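Local coordinates for galactokinase (Bifidobacterium longum subsp. infantis ATCC 15697 = JCM 1222 = DSM 20088, PDB 6TEQ), which probably transfers phosphate from ATP to galactose and binds 2-deoxy-2-fluoro-galactose in its sugar pocket, at residues A[21-26]-A[65-70]; A[30-35]-A[154-159]. One frame throughout, in Å; residues are numbered along the deposited sequence.

Contact 1. Residues A[21-26]-A[65-70]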
loop_
_atom_site.group_PDB
_atom_site.type_symbol
_atom_site.label_atom_id
_atom_site.label_comp_id
_atom_site.label_asym_id
_atom_site.label_seq_id
_atom_site.Cartn_x
_atom_site.Cartn_y
_atom_site.Cartn_z
ATOM N N LYS A 21 -0.499 10.179 -24.623
ATOM C CA LYS A 21 -0.536 9.478 -25.915
ATOM C C LYS A 21 -1.616 8.371 -25.873
ATOM O O LYS A 21 -2.365 8.199 -26.855
ATOM C CB LYS A 21 0.867 8.941 -26.241
ATOM C CG LYS A 21 0.972 8.086 -27.513
ATOM C CD LYS A 21 2.385 7.908 -27.966
ATOM C CE LYS A 21 2.636 6.904 -29.094
ATOM N NZ LYS A 21 1.462 6.628 -29.946
ATOM N N LEU A 22 -1.696 7.568 -24.814
ATOM C CA LEU A 22 -2.700 6.497 -24.771
ATOM C C LEU A 22 -4.095 7.136 -24.794
ATOM O O LEU A 22 -5.035 6.603 -25.414
ATOM C CB LEU A 22 -2.499 5.637 -23.530
ATOM C CG LEU A 22 -3.496 4.516 -23.331
ATOM C CD1 LEU A 22 -3.430 3.531 -24.470
ATOM C CD2 LEU A 22 -3.199 3.762 -22.051
ATOM N N PHE A 23 -4.235 8.247 -24.117
ATOM C CA PHE A 23 -5.546 8.943 -24.059
ATOM C C PHE A 23 -5.914 9.428 -25.479
ATOM O O PHE A 23 -7.024 9.127 -25.942
ATOM C CB PHE A 23 -5.483 10.136 -23.106
ATOM C CG PHE A 23 -6.833 10.748 -22.883
ATOM C CD1 PHE A 23 -7.374 11.587 -23.866
ATOM C CD2 PHE A 23 -7.567 10.431 -21.763
ATOM C CE1 PHE A 23 -8.619 12.120 -23.667
ATOM C CE2 PHE A 23 -8.826 10.976 -21.551
ATOM C CZ PHE A 23 -9.343 11.814 -22.515
ATOM N N VAL A 24 -4.988 10.075 -26.180
ATOM C CA VAL A 24 -5.256 10.675 -27.527
ATOM C C VAL A 24 -5.462 9.522 -28.504
ATOM O O VAL A 24 -6.442 9.584 -29.300
ATOM C CB VAL A 24 -4.134 11.652 -27.944
ATOM C CG1 VAL A 24 -4.223 12.060 -29.416
ATOM C CG2 VAL A 24 -4.156 12.927 -27.095
ATOM N N ASP A 25 -4.627 8.473 -28.450
ATOM C CA ASP A 25 -4.784 7.258 -29.305
ATOM C C ASP A 25 -6.154 6.568 -29.111
ATOM O O ASP A 25 -6.689 5.887 -30.030
ATOM C CB ASP A 25 -3.646 6.276 -29.002
ATOM C CG ASP A 25 -2.344 6.777 -29.592
ATOM O OD1 ASP A 25 -2.396 7.804 -30.340
ATOM O OD2 ASP A 25 -1.307 6.167 -29.297
ATOM N N THR A 26 -6.685 6.593 -27.914
ATOM C CA THR A 26 -7.882 5.816 -27.559
ATOM C C THR A 26 -9.127 6.678 -27.826
ATOM O O THR A 26 -10.104 6.114 -28.359
ATOM C CB THR A 26 -7.835 5.350 -26.113
ATOM O OG1 THR A 26 -6.664 4.612 -25.812
ATOM C CG2 THR A 26 -9.061 4.528 -25.804
ATOM N N PHE A 65 -0.039 6.926 -13.650
ATOM C CA PHE A 65 -0.383 8.184 -14.309
ATOM C C PHE A 65 -1.714 8.036 -15.004
ATOM O O PHE A 65 -1.987 7.012 -15.652
ATOM C CB PHE A 65 0.658 8.582 -15.356
ATOM C CG PHE A 65 1.968 8.950 -14.719
ATOM C CD1 PHE A 65 2.856 7.970 -14.354
ATOM C CD2 PHE A 65 2.389 10.268 -14.659
ATOM C CE1 PHE A 65 4.040 8.318 -13.738
ATOM C CE2 PHE A 65 3.554 10.619 -14.005
ATOM C CZ PHE A 65 4.394 9.632 -13.586
ATOM N N ILE A 66 -2.602 8.964 -14.692
ATOM C CA ILE A 66 -3.969 8.954 -15.257
ATOM C C ILE A 66 -4.113 10.207 -16.095
ATOM O O ILE A 66 -4.032 11.333 -15.557
ATOM C CB ILE A 66 -5.085 8.885 -14.232
ATOM C CG1 ILE A 66 -6.481 8.671 -14.853
ATOM C CG2 ILE A 66 -5.024 10.015 -13.220
ATOM C CD1 ILE A 66 -7.590 8.696 -13.844
ATOM N N ALA A 67 -4.377 10.008 -17.372
ATOM C CA ALA A 67 -4.847 11.123 -18.252
ATOM C C ALA A 67 -6.383 11.077 -18.192
ATOM O O ALA A 67 -6.960 10.006 -18.426
ATOM C CB ALA A 67 -4.292 10.952 -19.641
ATOM N N LEU A 68 -7.034 12.161 -17.802
ATOM C CA LEU A 68 -8.496 12.153 -17.621
ATOM C C LEU A 68 -9.166 13.361 -18.240
ATOM O O LEU A 68 -8.567 14.465 -18.255
ATOM C CB LEU A 68 -8.776 12.058 -16.114
ATOM C CG LEU A 68 -10.264 11.955 -15.703
ATOM C CD1 LEU A 68 -10.433 11.080 -14.481
ATOM C CD2 LEU A 68 -10.863 13.335 -15.473
ATOM N N LYS A 69 -10.394 13.157 -18.693
ATOM C CA LYS A 69 -11.273 14.277 -19.121
ATOM C C LYS A 69 -12.657 13.961 -18.607
ATOM O O LYS A 69 -13.136 12.848 -18.778
ATOM C CB LYS A 69 -11.278 14.467 -20.640
ATOM C CG LYS A 69 -12.062 15.667 -21.096
ATOM C CD LYS A 69 -11.931 15.866 -22.580
ATOM C CE LYS A 69 -12.656 17.113 -23.021
ATOM N NZ LYS A 69 -12.754 17.104 -24.471
ATOM N N PRO A 70 -13.336 14.934 -17.981
ATOM C CA PRO A 70 -14.697 14.669 -17.501
ATOM C C PRO A 70 -15.619 14.592 -18.718
ATOM O O PRO A 70 -15.310 15.154 -19.739
ATOM C CB PRO A 70 -15.005 15.889 -16.643
ATOM C CG PRO A 70 -14.149 16.997 -17.252
ATOM C CD PRO A 70 -12.863 16.311 -17.732
#
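The ring of F23 meets strand 65-70 aslant, presenting neither a clear face nor a clear edge to it. F23 CD2 comes to the carbonyl O of A67 at 3.4 Å, and F23 CZ to CB of K69 at 3.8 Å. F23 also pairs edge-to-face with Y27, on its own helix, and touches P31. This is helix-on-sheet packing: helix 12-27 covers a strand of the large mixed sheet, and the axis of 21-26 runs 43° from that of strand 65-70. CG of F23 is anti to the backbone N (chi1 -172°), which carries the ring over A67 and along to K69. A67 CB lies 3.8 Å from F23 CB. K69 crosses the phenyl group at about a right angle, and its extended chain then leads away. With an alanine in place of F23, Y27 would probably lose its edge-to-face partner and a gap would open beside A67 and K69. The helix turn is braced from within. D25 OD2 receives K21 NZ on its syn lone pair, in a salt bridge. L22 O accepts two bonds from T26, one from N and one from OG1 (2.6 Å), reaching it from opposite faces of the carbonyl plane.

Contact 2. Residues A[30-35]-A[154-159]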
loop_
_atom_site.group_PDB
_atom_site.type_symbol
_atom_site.label_atom_id
_atom_site.label_comp_id
_atom_site.label_asym_id
_atom_site.label_seq_id
_atom_site.Cartn_x
_atom_site.Cartn_y
_atom_site.Cartn_z
ATOM N N ALA A 30 -7.954 15.559 -26.518
ATOM C CA ALA A 30 -6.895 15.835 -25.513
ATOM C C ALA A 30 -7.484 15.622 -24.122
ATOM O O ALA A 30 -8.629 15.971 -23.889
ATOM C CB ALA A 30 -6.423 17.253 -25.637
ATOM N N PRO A 31 -6.742 15.080 -23.131
ATOM C CA PRO A 31 -7.280 14.996 -21.779
ATOM C C PRO A 31 -7.228 16.390 -21.157
ATOM O O PRO A 31 -6.490 17.283 -21.659
ATOM C CB PRO A 31 -6.277 14.118 -21.050
ATOM C CG PRO A 31 -4.986 14.328 -21.802
ATOM C CD PRO A 31 -5.367 14.607 -23.241
ATOM N N GLU A 32 -8.016 16.583 -20.108
ATOM C CA GLU A 32 -8.000 17.865 -19.344
ATOM C C GLU A 32 -6.670 18.007 -18.609
ATOM O O GLU A 32 -6.178 19.118 -18.492
ATOM C CB GLU A 32 -9.172 17.924 -18.371
ATOM C CG GLU A 32 -9.152 19.232 -17.604
ATOM C CD GLU A 32 -10.426 19.611 -16.895
ATOM O OE1 GLU A 32 -11.517 19.102 -17.318
ATOM O OE2 GLU A 32 -10.298 20.391 -15.895
ATOM N N GLY A 33 -6.056 16.906 -18.155
ATOM C CA GLY A 33 -4.724 16.944 -17.557
ATOM C C GLY A 33 -4.265 15.507 -17.287
ATOM O O GLY A 33 -4.972 14.542 -17.666
ATOM N N VAL A 34 -3.197 15.379 -16.539
ATOM C CA VAL A 34 -2.635 14.113 -16.071
ATOM C C VAL A 34 -2.375 14.265 -14.583
ATOM O O VAL A 34 -1.786 15.319 -14.190
ATOM C CB VAL A 34 -1.377 13.739 -16.850
ATOM C CG1 VAL A 34 -0.771 12.464 -16.348
ATOM C CG2 VAL A 34 -1.620 13.611 -18.361
ATOM N N TRP A 35 -2.853 13.254 -13.841
ATOM C CA TRP A 35 -2.565 13.142 -12.421
ATOM C C TRP A 35 -1.774 11.861 -12.182
ATOM O O TRP A 35 -1.702 11.044 -13.082
ATOM C CB TRP A 35 -3.832 13.246 -11.612
ATOM C CG TRP A 35 -4.551 14.559 -11.798
ATOM C CD1 TRP A 35 -4.593 15.562 -10.887
ATOM C CD2 TRP A 35 -5.360 15.009 -12.906
ATOM N NE1 TRP A 35 -5.411 16.564 -11.326
ATOM C CE2 TRP A 35 -5.888 16.270 -12.548
ATOM C CE3 TRP A 35 -5.731 14.453 -14.136
ATOM C CZ2 TRP A 35 -6.655 17.051 -13.427
ATOM C CZ3 TRP A 35 -6.587 15.147 -14.951
ATOM C CH2 TRP A 35 -7.015 16.454 -14.615
ATOM N N ASP A 154 -11.492 14.968 -8.338
ATOM C CA ASP A 154 -11.620 16.114 -7.419
ATOM C C ASP A 154 -11.244 17.386 -8.173
ATOM O O ASP A 154 -11.897 18.412 -7.987
ATOM C CB ASP A 154 -10.781 15.897 -6.174
ATOM C CG ASP A 154 -10.688 17.122 -5.282
ATOM O OD1 ASP A 154 -11.637 17.261 -4.469
ATOM O OD2 ASP A 154 -9.787 17.974 -5.532
ATOM N N ASP A 155 -10.158 17.333 -8.906
ATOM C CA ASP A 155 -9.658 18.493 -9.657
ATOM C C ASP A 155 -10.664 18.879 -10.724
ATOM O O ASP A 155 -11.081 20.083 -10.692
ATOM C CB ASP A 155 -8.262 18.162 -10.174
ATOM C CG ASP A 155 -7.485 19.318 -10.741
ATOM O OD1 ASP A 155 -8.142 20.214 -11.267
ATOM O OD2 ASP A 155 -6.270 19.236 -10.804
ATOM N N VAL A 156 -11.024 17.978 -11.630
ATOM C CA VAL A 156 -11.793 18.423 -12.845
ATOM C C VAL A 156 -13.164 18.869 -12.391
ATOM O O VAL A 156 -13.751 19.692 -13.120
ATOM C CB VAL A 156 -11.814 17.426 -13.999
ATOM C CG1 VAL A 156 -10.375 17.123 -14.437
ATOM C CG2 VAL A 156 -12.571 16.161 -13.600
ATOM N N TYR A 157 -13.704 18.233 -11.352
ATOM C CA TYR A 157 -15.056 18.601 -10.874
ATOM C C TYR A 157 -14.984 19.693 -9.785
ATOM O O TYR A 157 -16.044 20.114 -9.329
ATOM C CB TYR A 157 -15.832 17.349 -10.491
ATOM C CG TYR A 157 -16.281 16.532 -11.667
ATOM C CD1 TYR A 157 -17.079 17.123 -12.638
ATOM C CD2 TYR A 157 -15.797 15.248 -11.912
ATOM C CE1 TYR A 157 -17.452 16.458 -13.803
ATOM C CE2 TYR A 157 -16.275 14.520 -13.004
ATOM C CZ TYR A 157 -17.093 15.130 -13.955
ATOM O OH TYR A 157 -17.551 14.421 -15.022
ATOM N N GLY A 158 -13.790 20.221 -9.437
ATOM C CA GLY A 158 -13.641 21.355 -8.506
ATOM C C GLY A 158 -14.230 21.072 -7.143
ATOM O O GLY A 158 -14.947 21.927 -6.558
ATOM N N LEU A 159 -14.001 19.890 -6.598
ATOM C CA LEU A 159 -14.699 19.502 -5.339
ATOM C C LEU A 159 -13.991 20.174 -4.176
ATOM O O LEU A 159 -14.678 20.331 -3.144
ATOM C CB LEU A 159 -14.750 18.007 -5.129
ATOM C CG LEU A 159 -15.362 17.156 -6.246
ATOM C CD1 LEU A 159 -15.399 15.693 -5.811
ATOM C CD2 LEU A 159 -16.726 17.676 -6.601
HETATM O O HOH W 1 -13.471 20.308 -16.056
HETATM O O HOH W 2 -7.621 20.934 -14.106
#
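A classic beta bulge, in which E32 and G33 both face L68, lies where the start of strand 33-42 meets the C-terminal end of helix 141-156. Segment 30-35 contributes E32 and W35; the helix contributes D155 and V156. W35 NE1 donates to D155 OD2 at 2.9 Å. The acceptor lies in the indole plane. The planes of ring and carboxylate stand 81° apart, and the N-H approaches from 40° above the carboxylate plane. CG of W35 is anti to its carbonyl carbon (chi1 -61°), which directs the indole toward the helix. OD2 of D155 also forms a salt bridge with R414, so two partners hold it. V156 CG1 touches both W35 CH2, at 3.4 Å, and E32 CD, at 3.5 Å. Two waters complete the join. Water 1 donates to E32 OE1 (2.6 Å) and to V156 O. Water 2 donates to E32 OE2 and, at 3.0 Å, to D155 OD1. It bridges the two carboxylates; their like charges probably still disfavour each other, and R414 is likely to offset part of that charge. A Schellman motif at G158 closes the helix. L159 N bonds to D154 O, G158 N bonds to D155 O, and G158 takes positive phi. The whole is a helix end packed on a sheet of the alpha/beta N-terminal domain of GHMP kinases.

From the N terminus the chain runs through helix 12-27, then strand 33-42, then strand 54-70. Contact 1 closes the loop from 21-26 to 65-70, which contains segment 30-35. Contact 2 starts inside that loop and ends beyond it, at 154-159, after a much longer excursion. The two therefore cross. They meet where strands 33-42 and 54-70 pair antiparallel: I66 N and W35 O are 2.8 Å apart, L68 O and E32 N 2.9 Å, both probable hydrogen bonds. A67 turns to helix 12-27, while I66 and L68 touch helix 141-156. The two contacts thus tie one helix to each side of the same sheet.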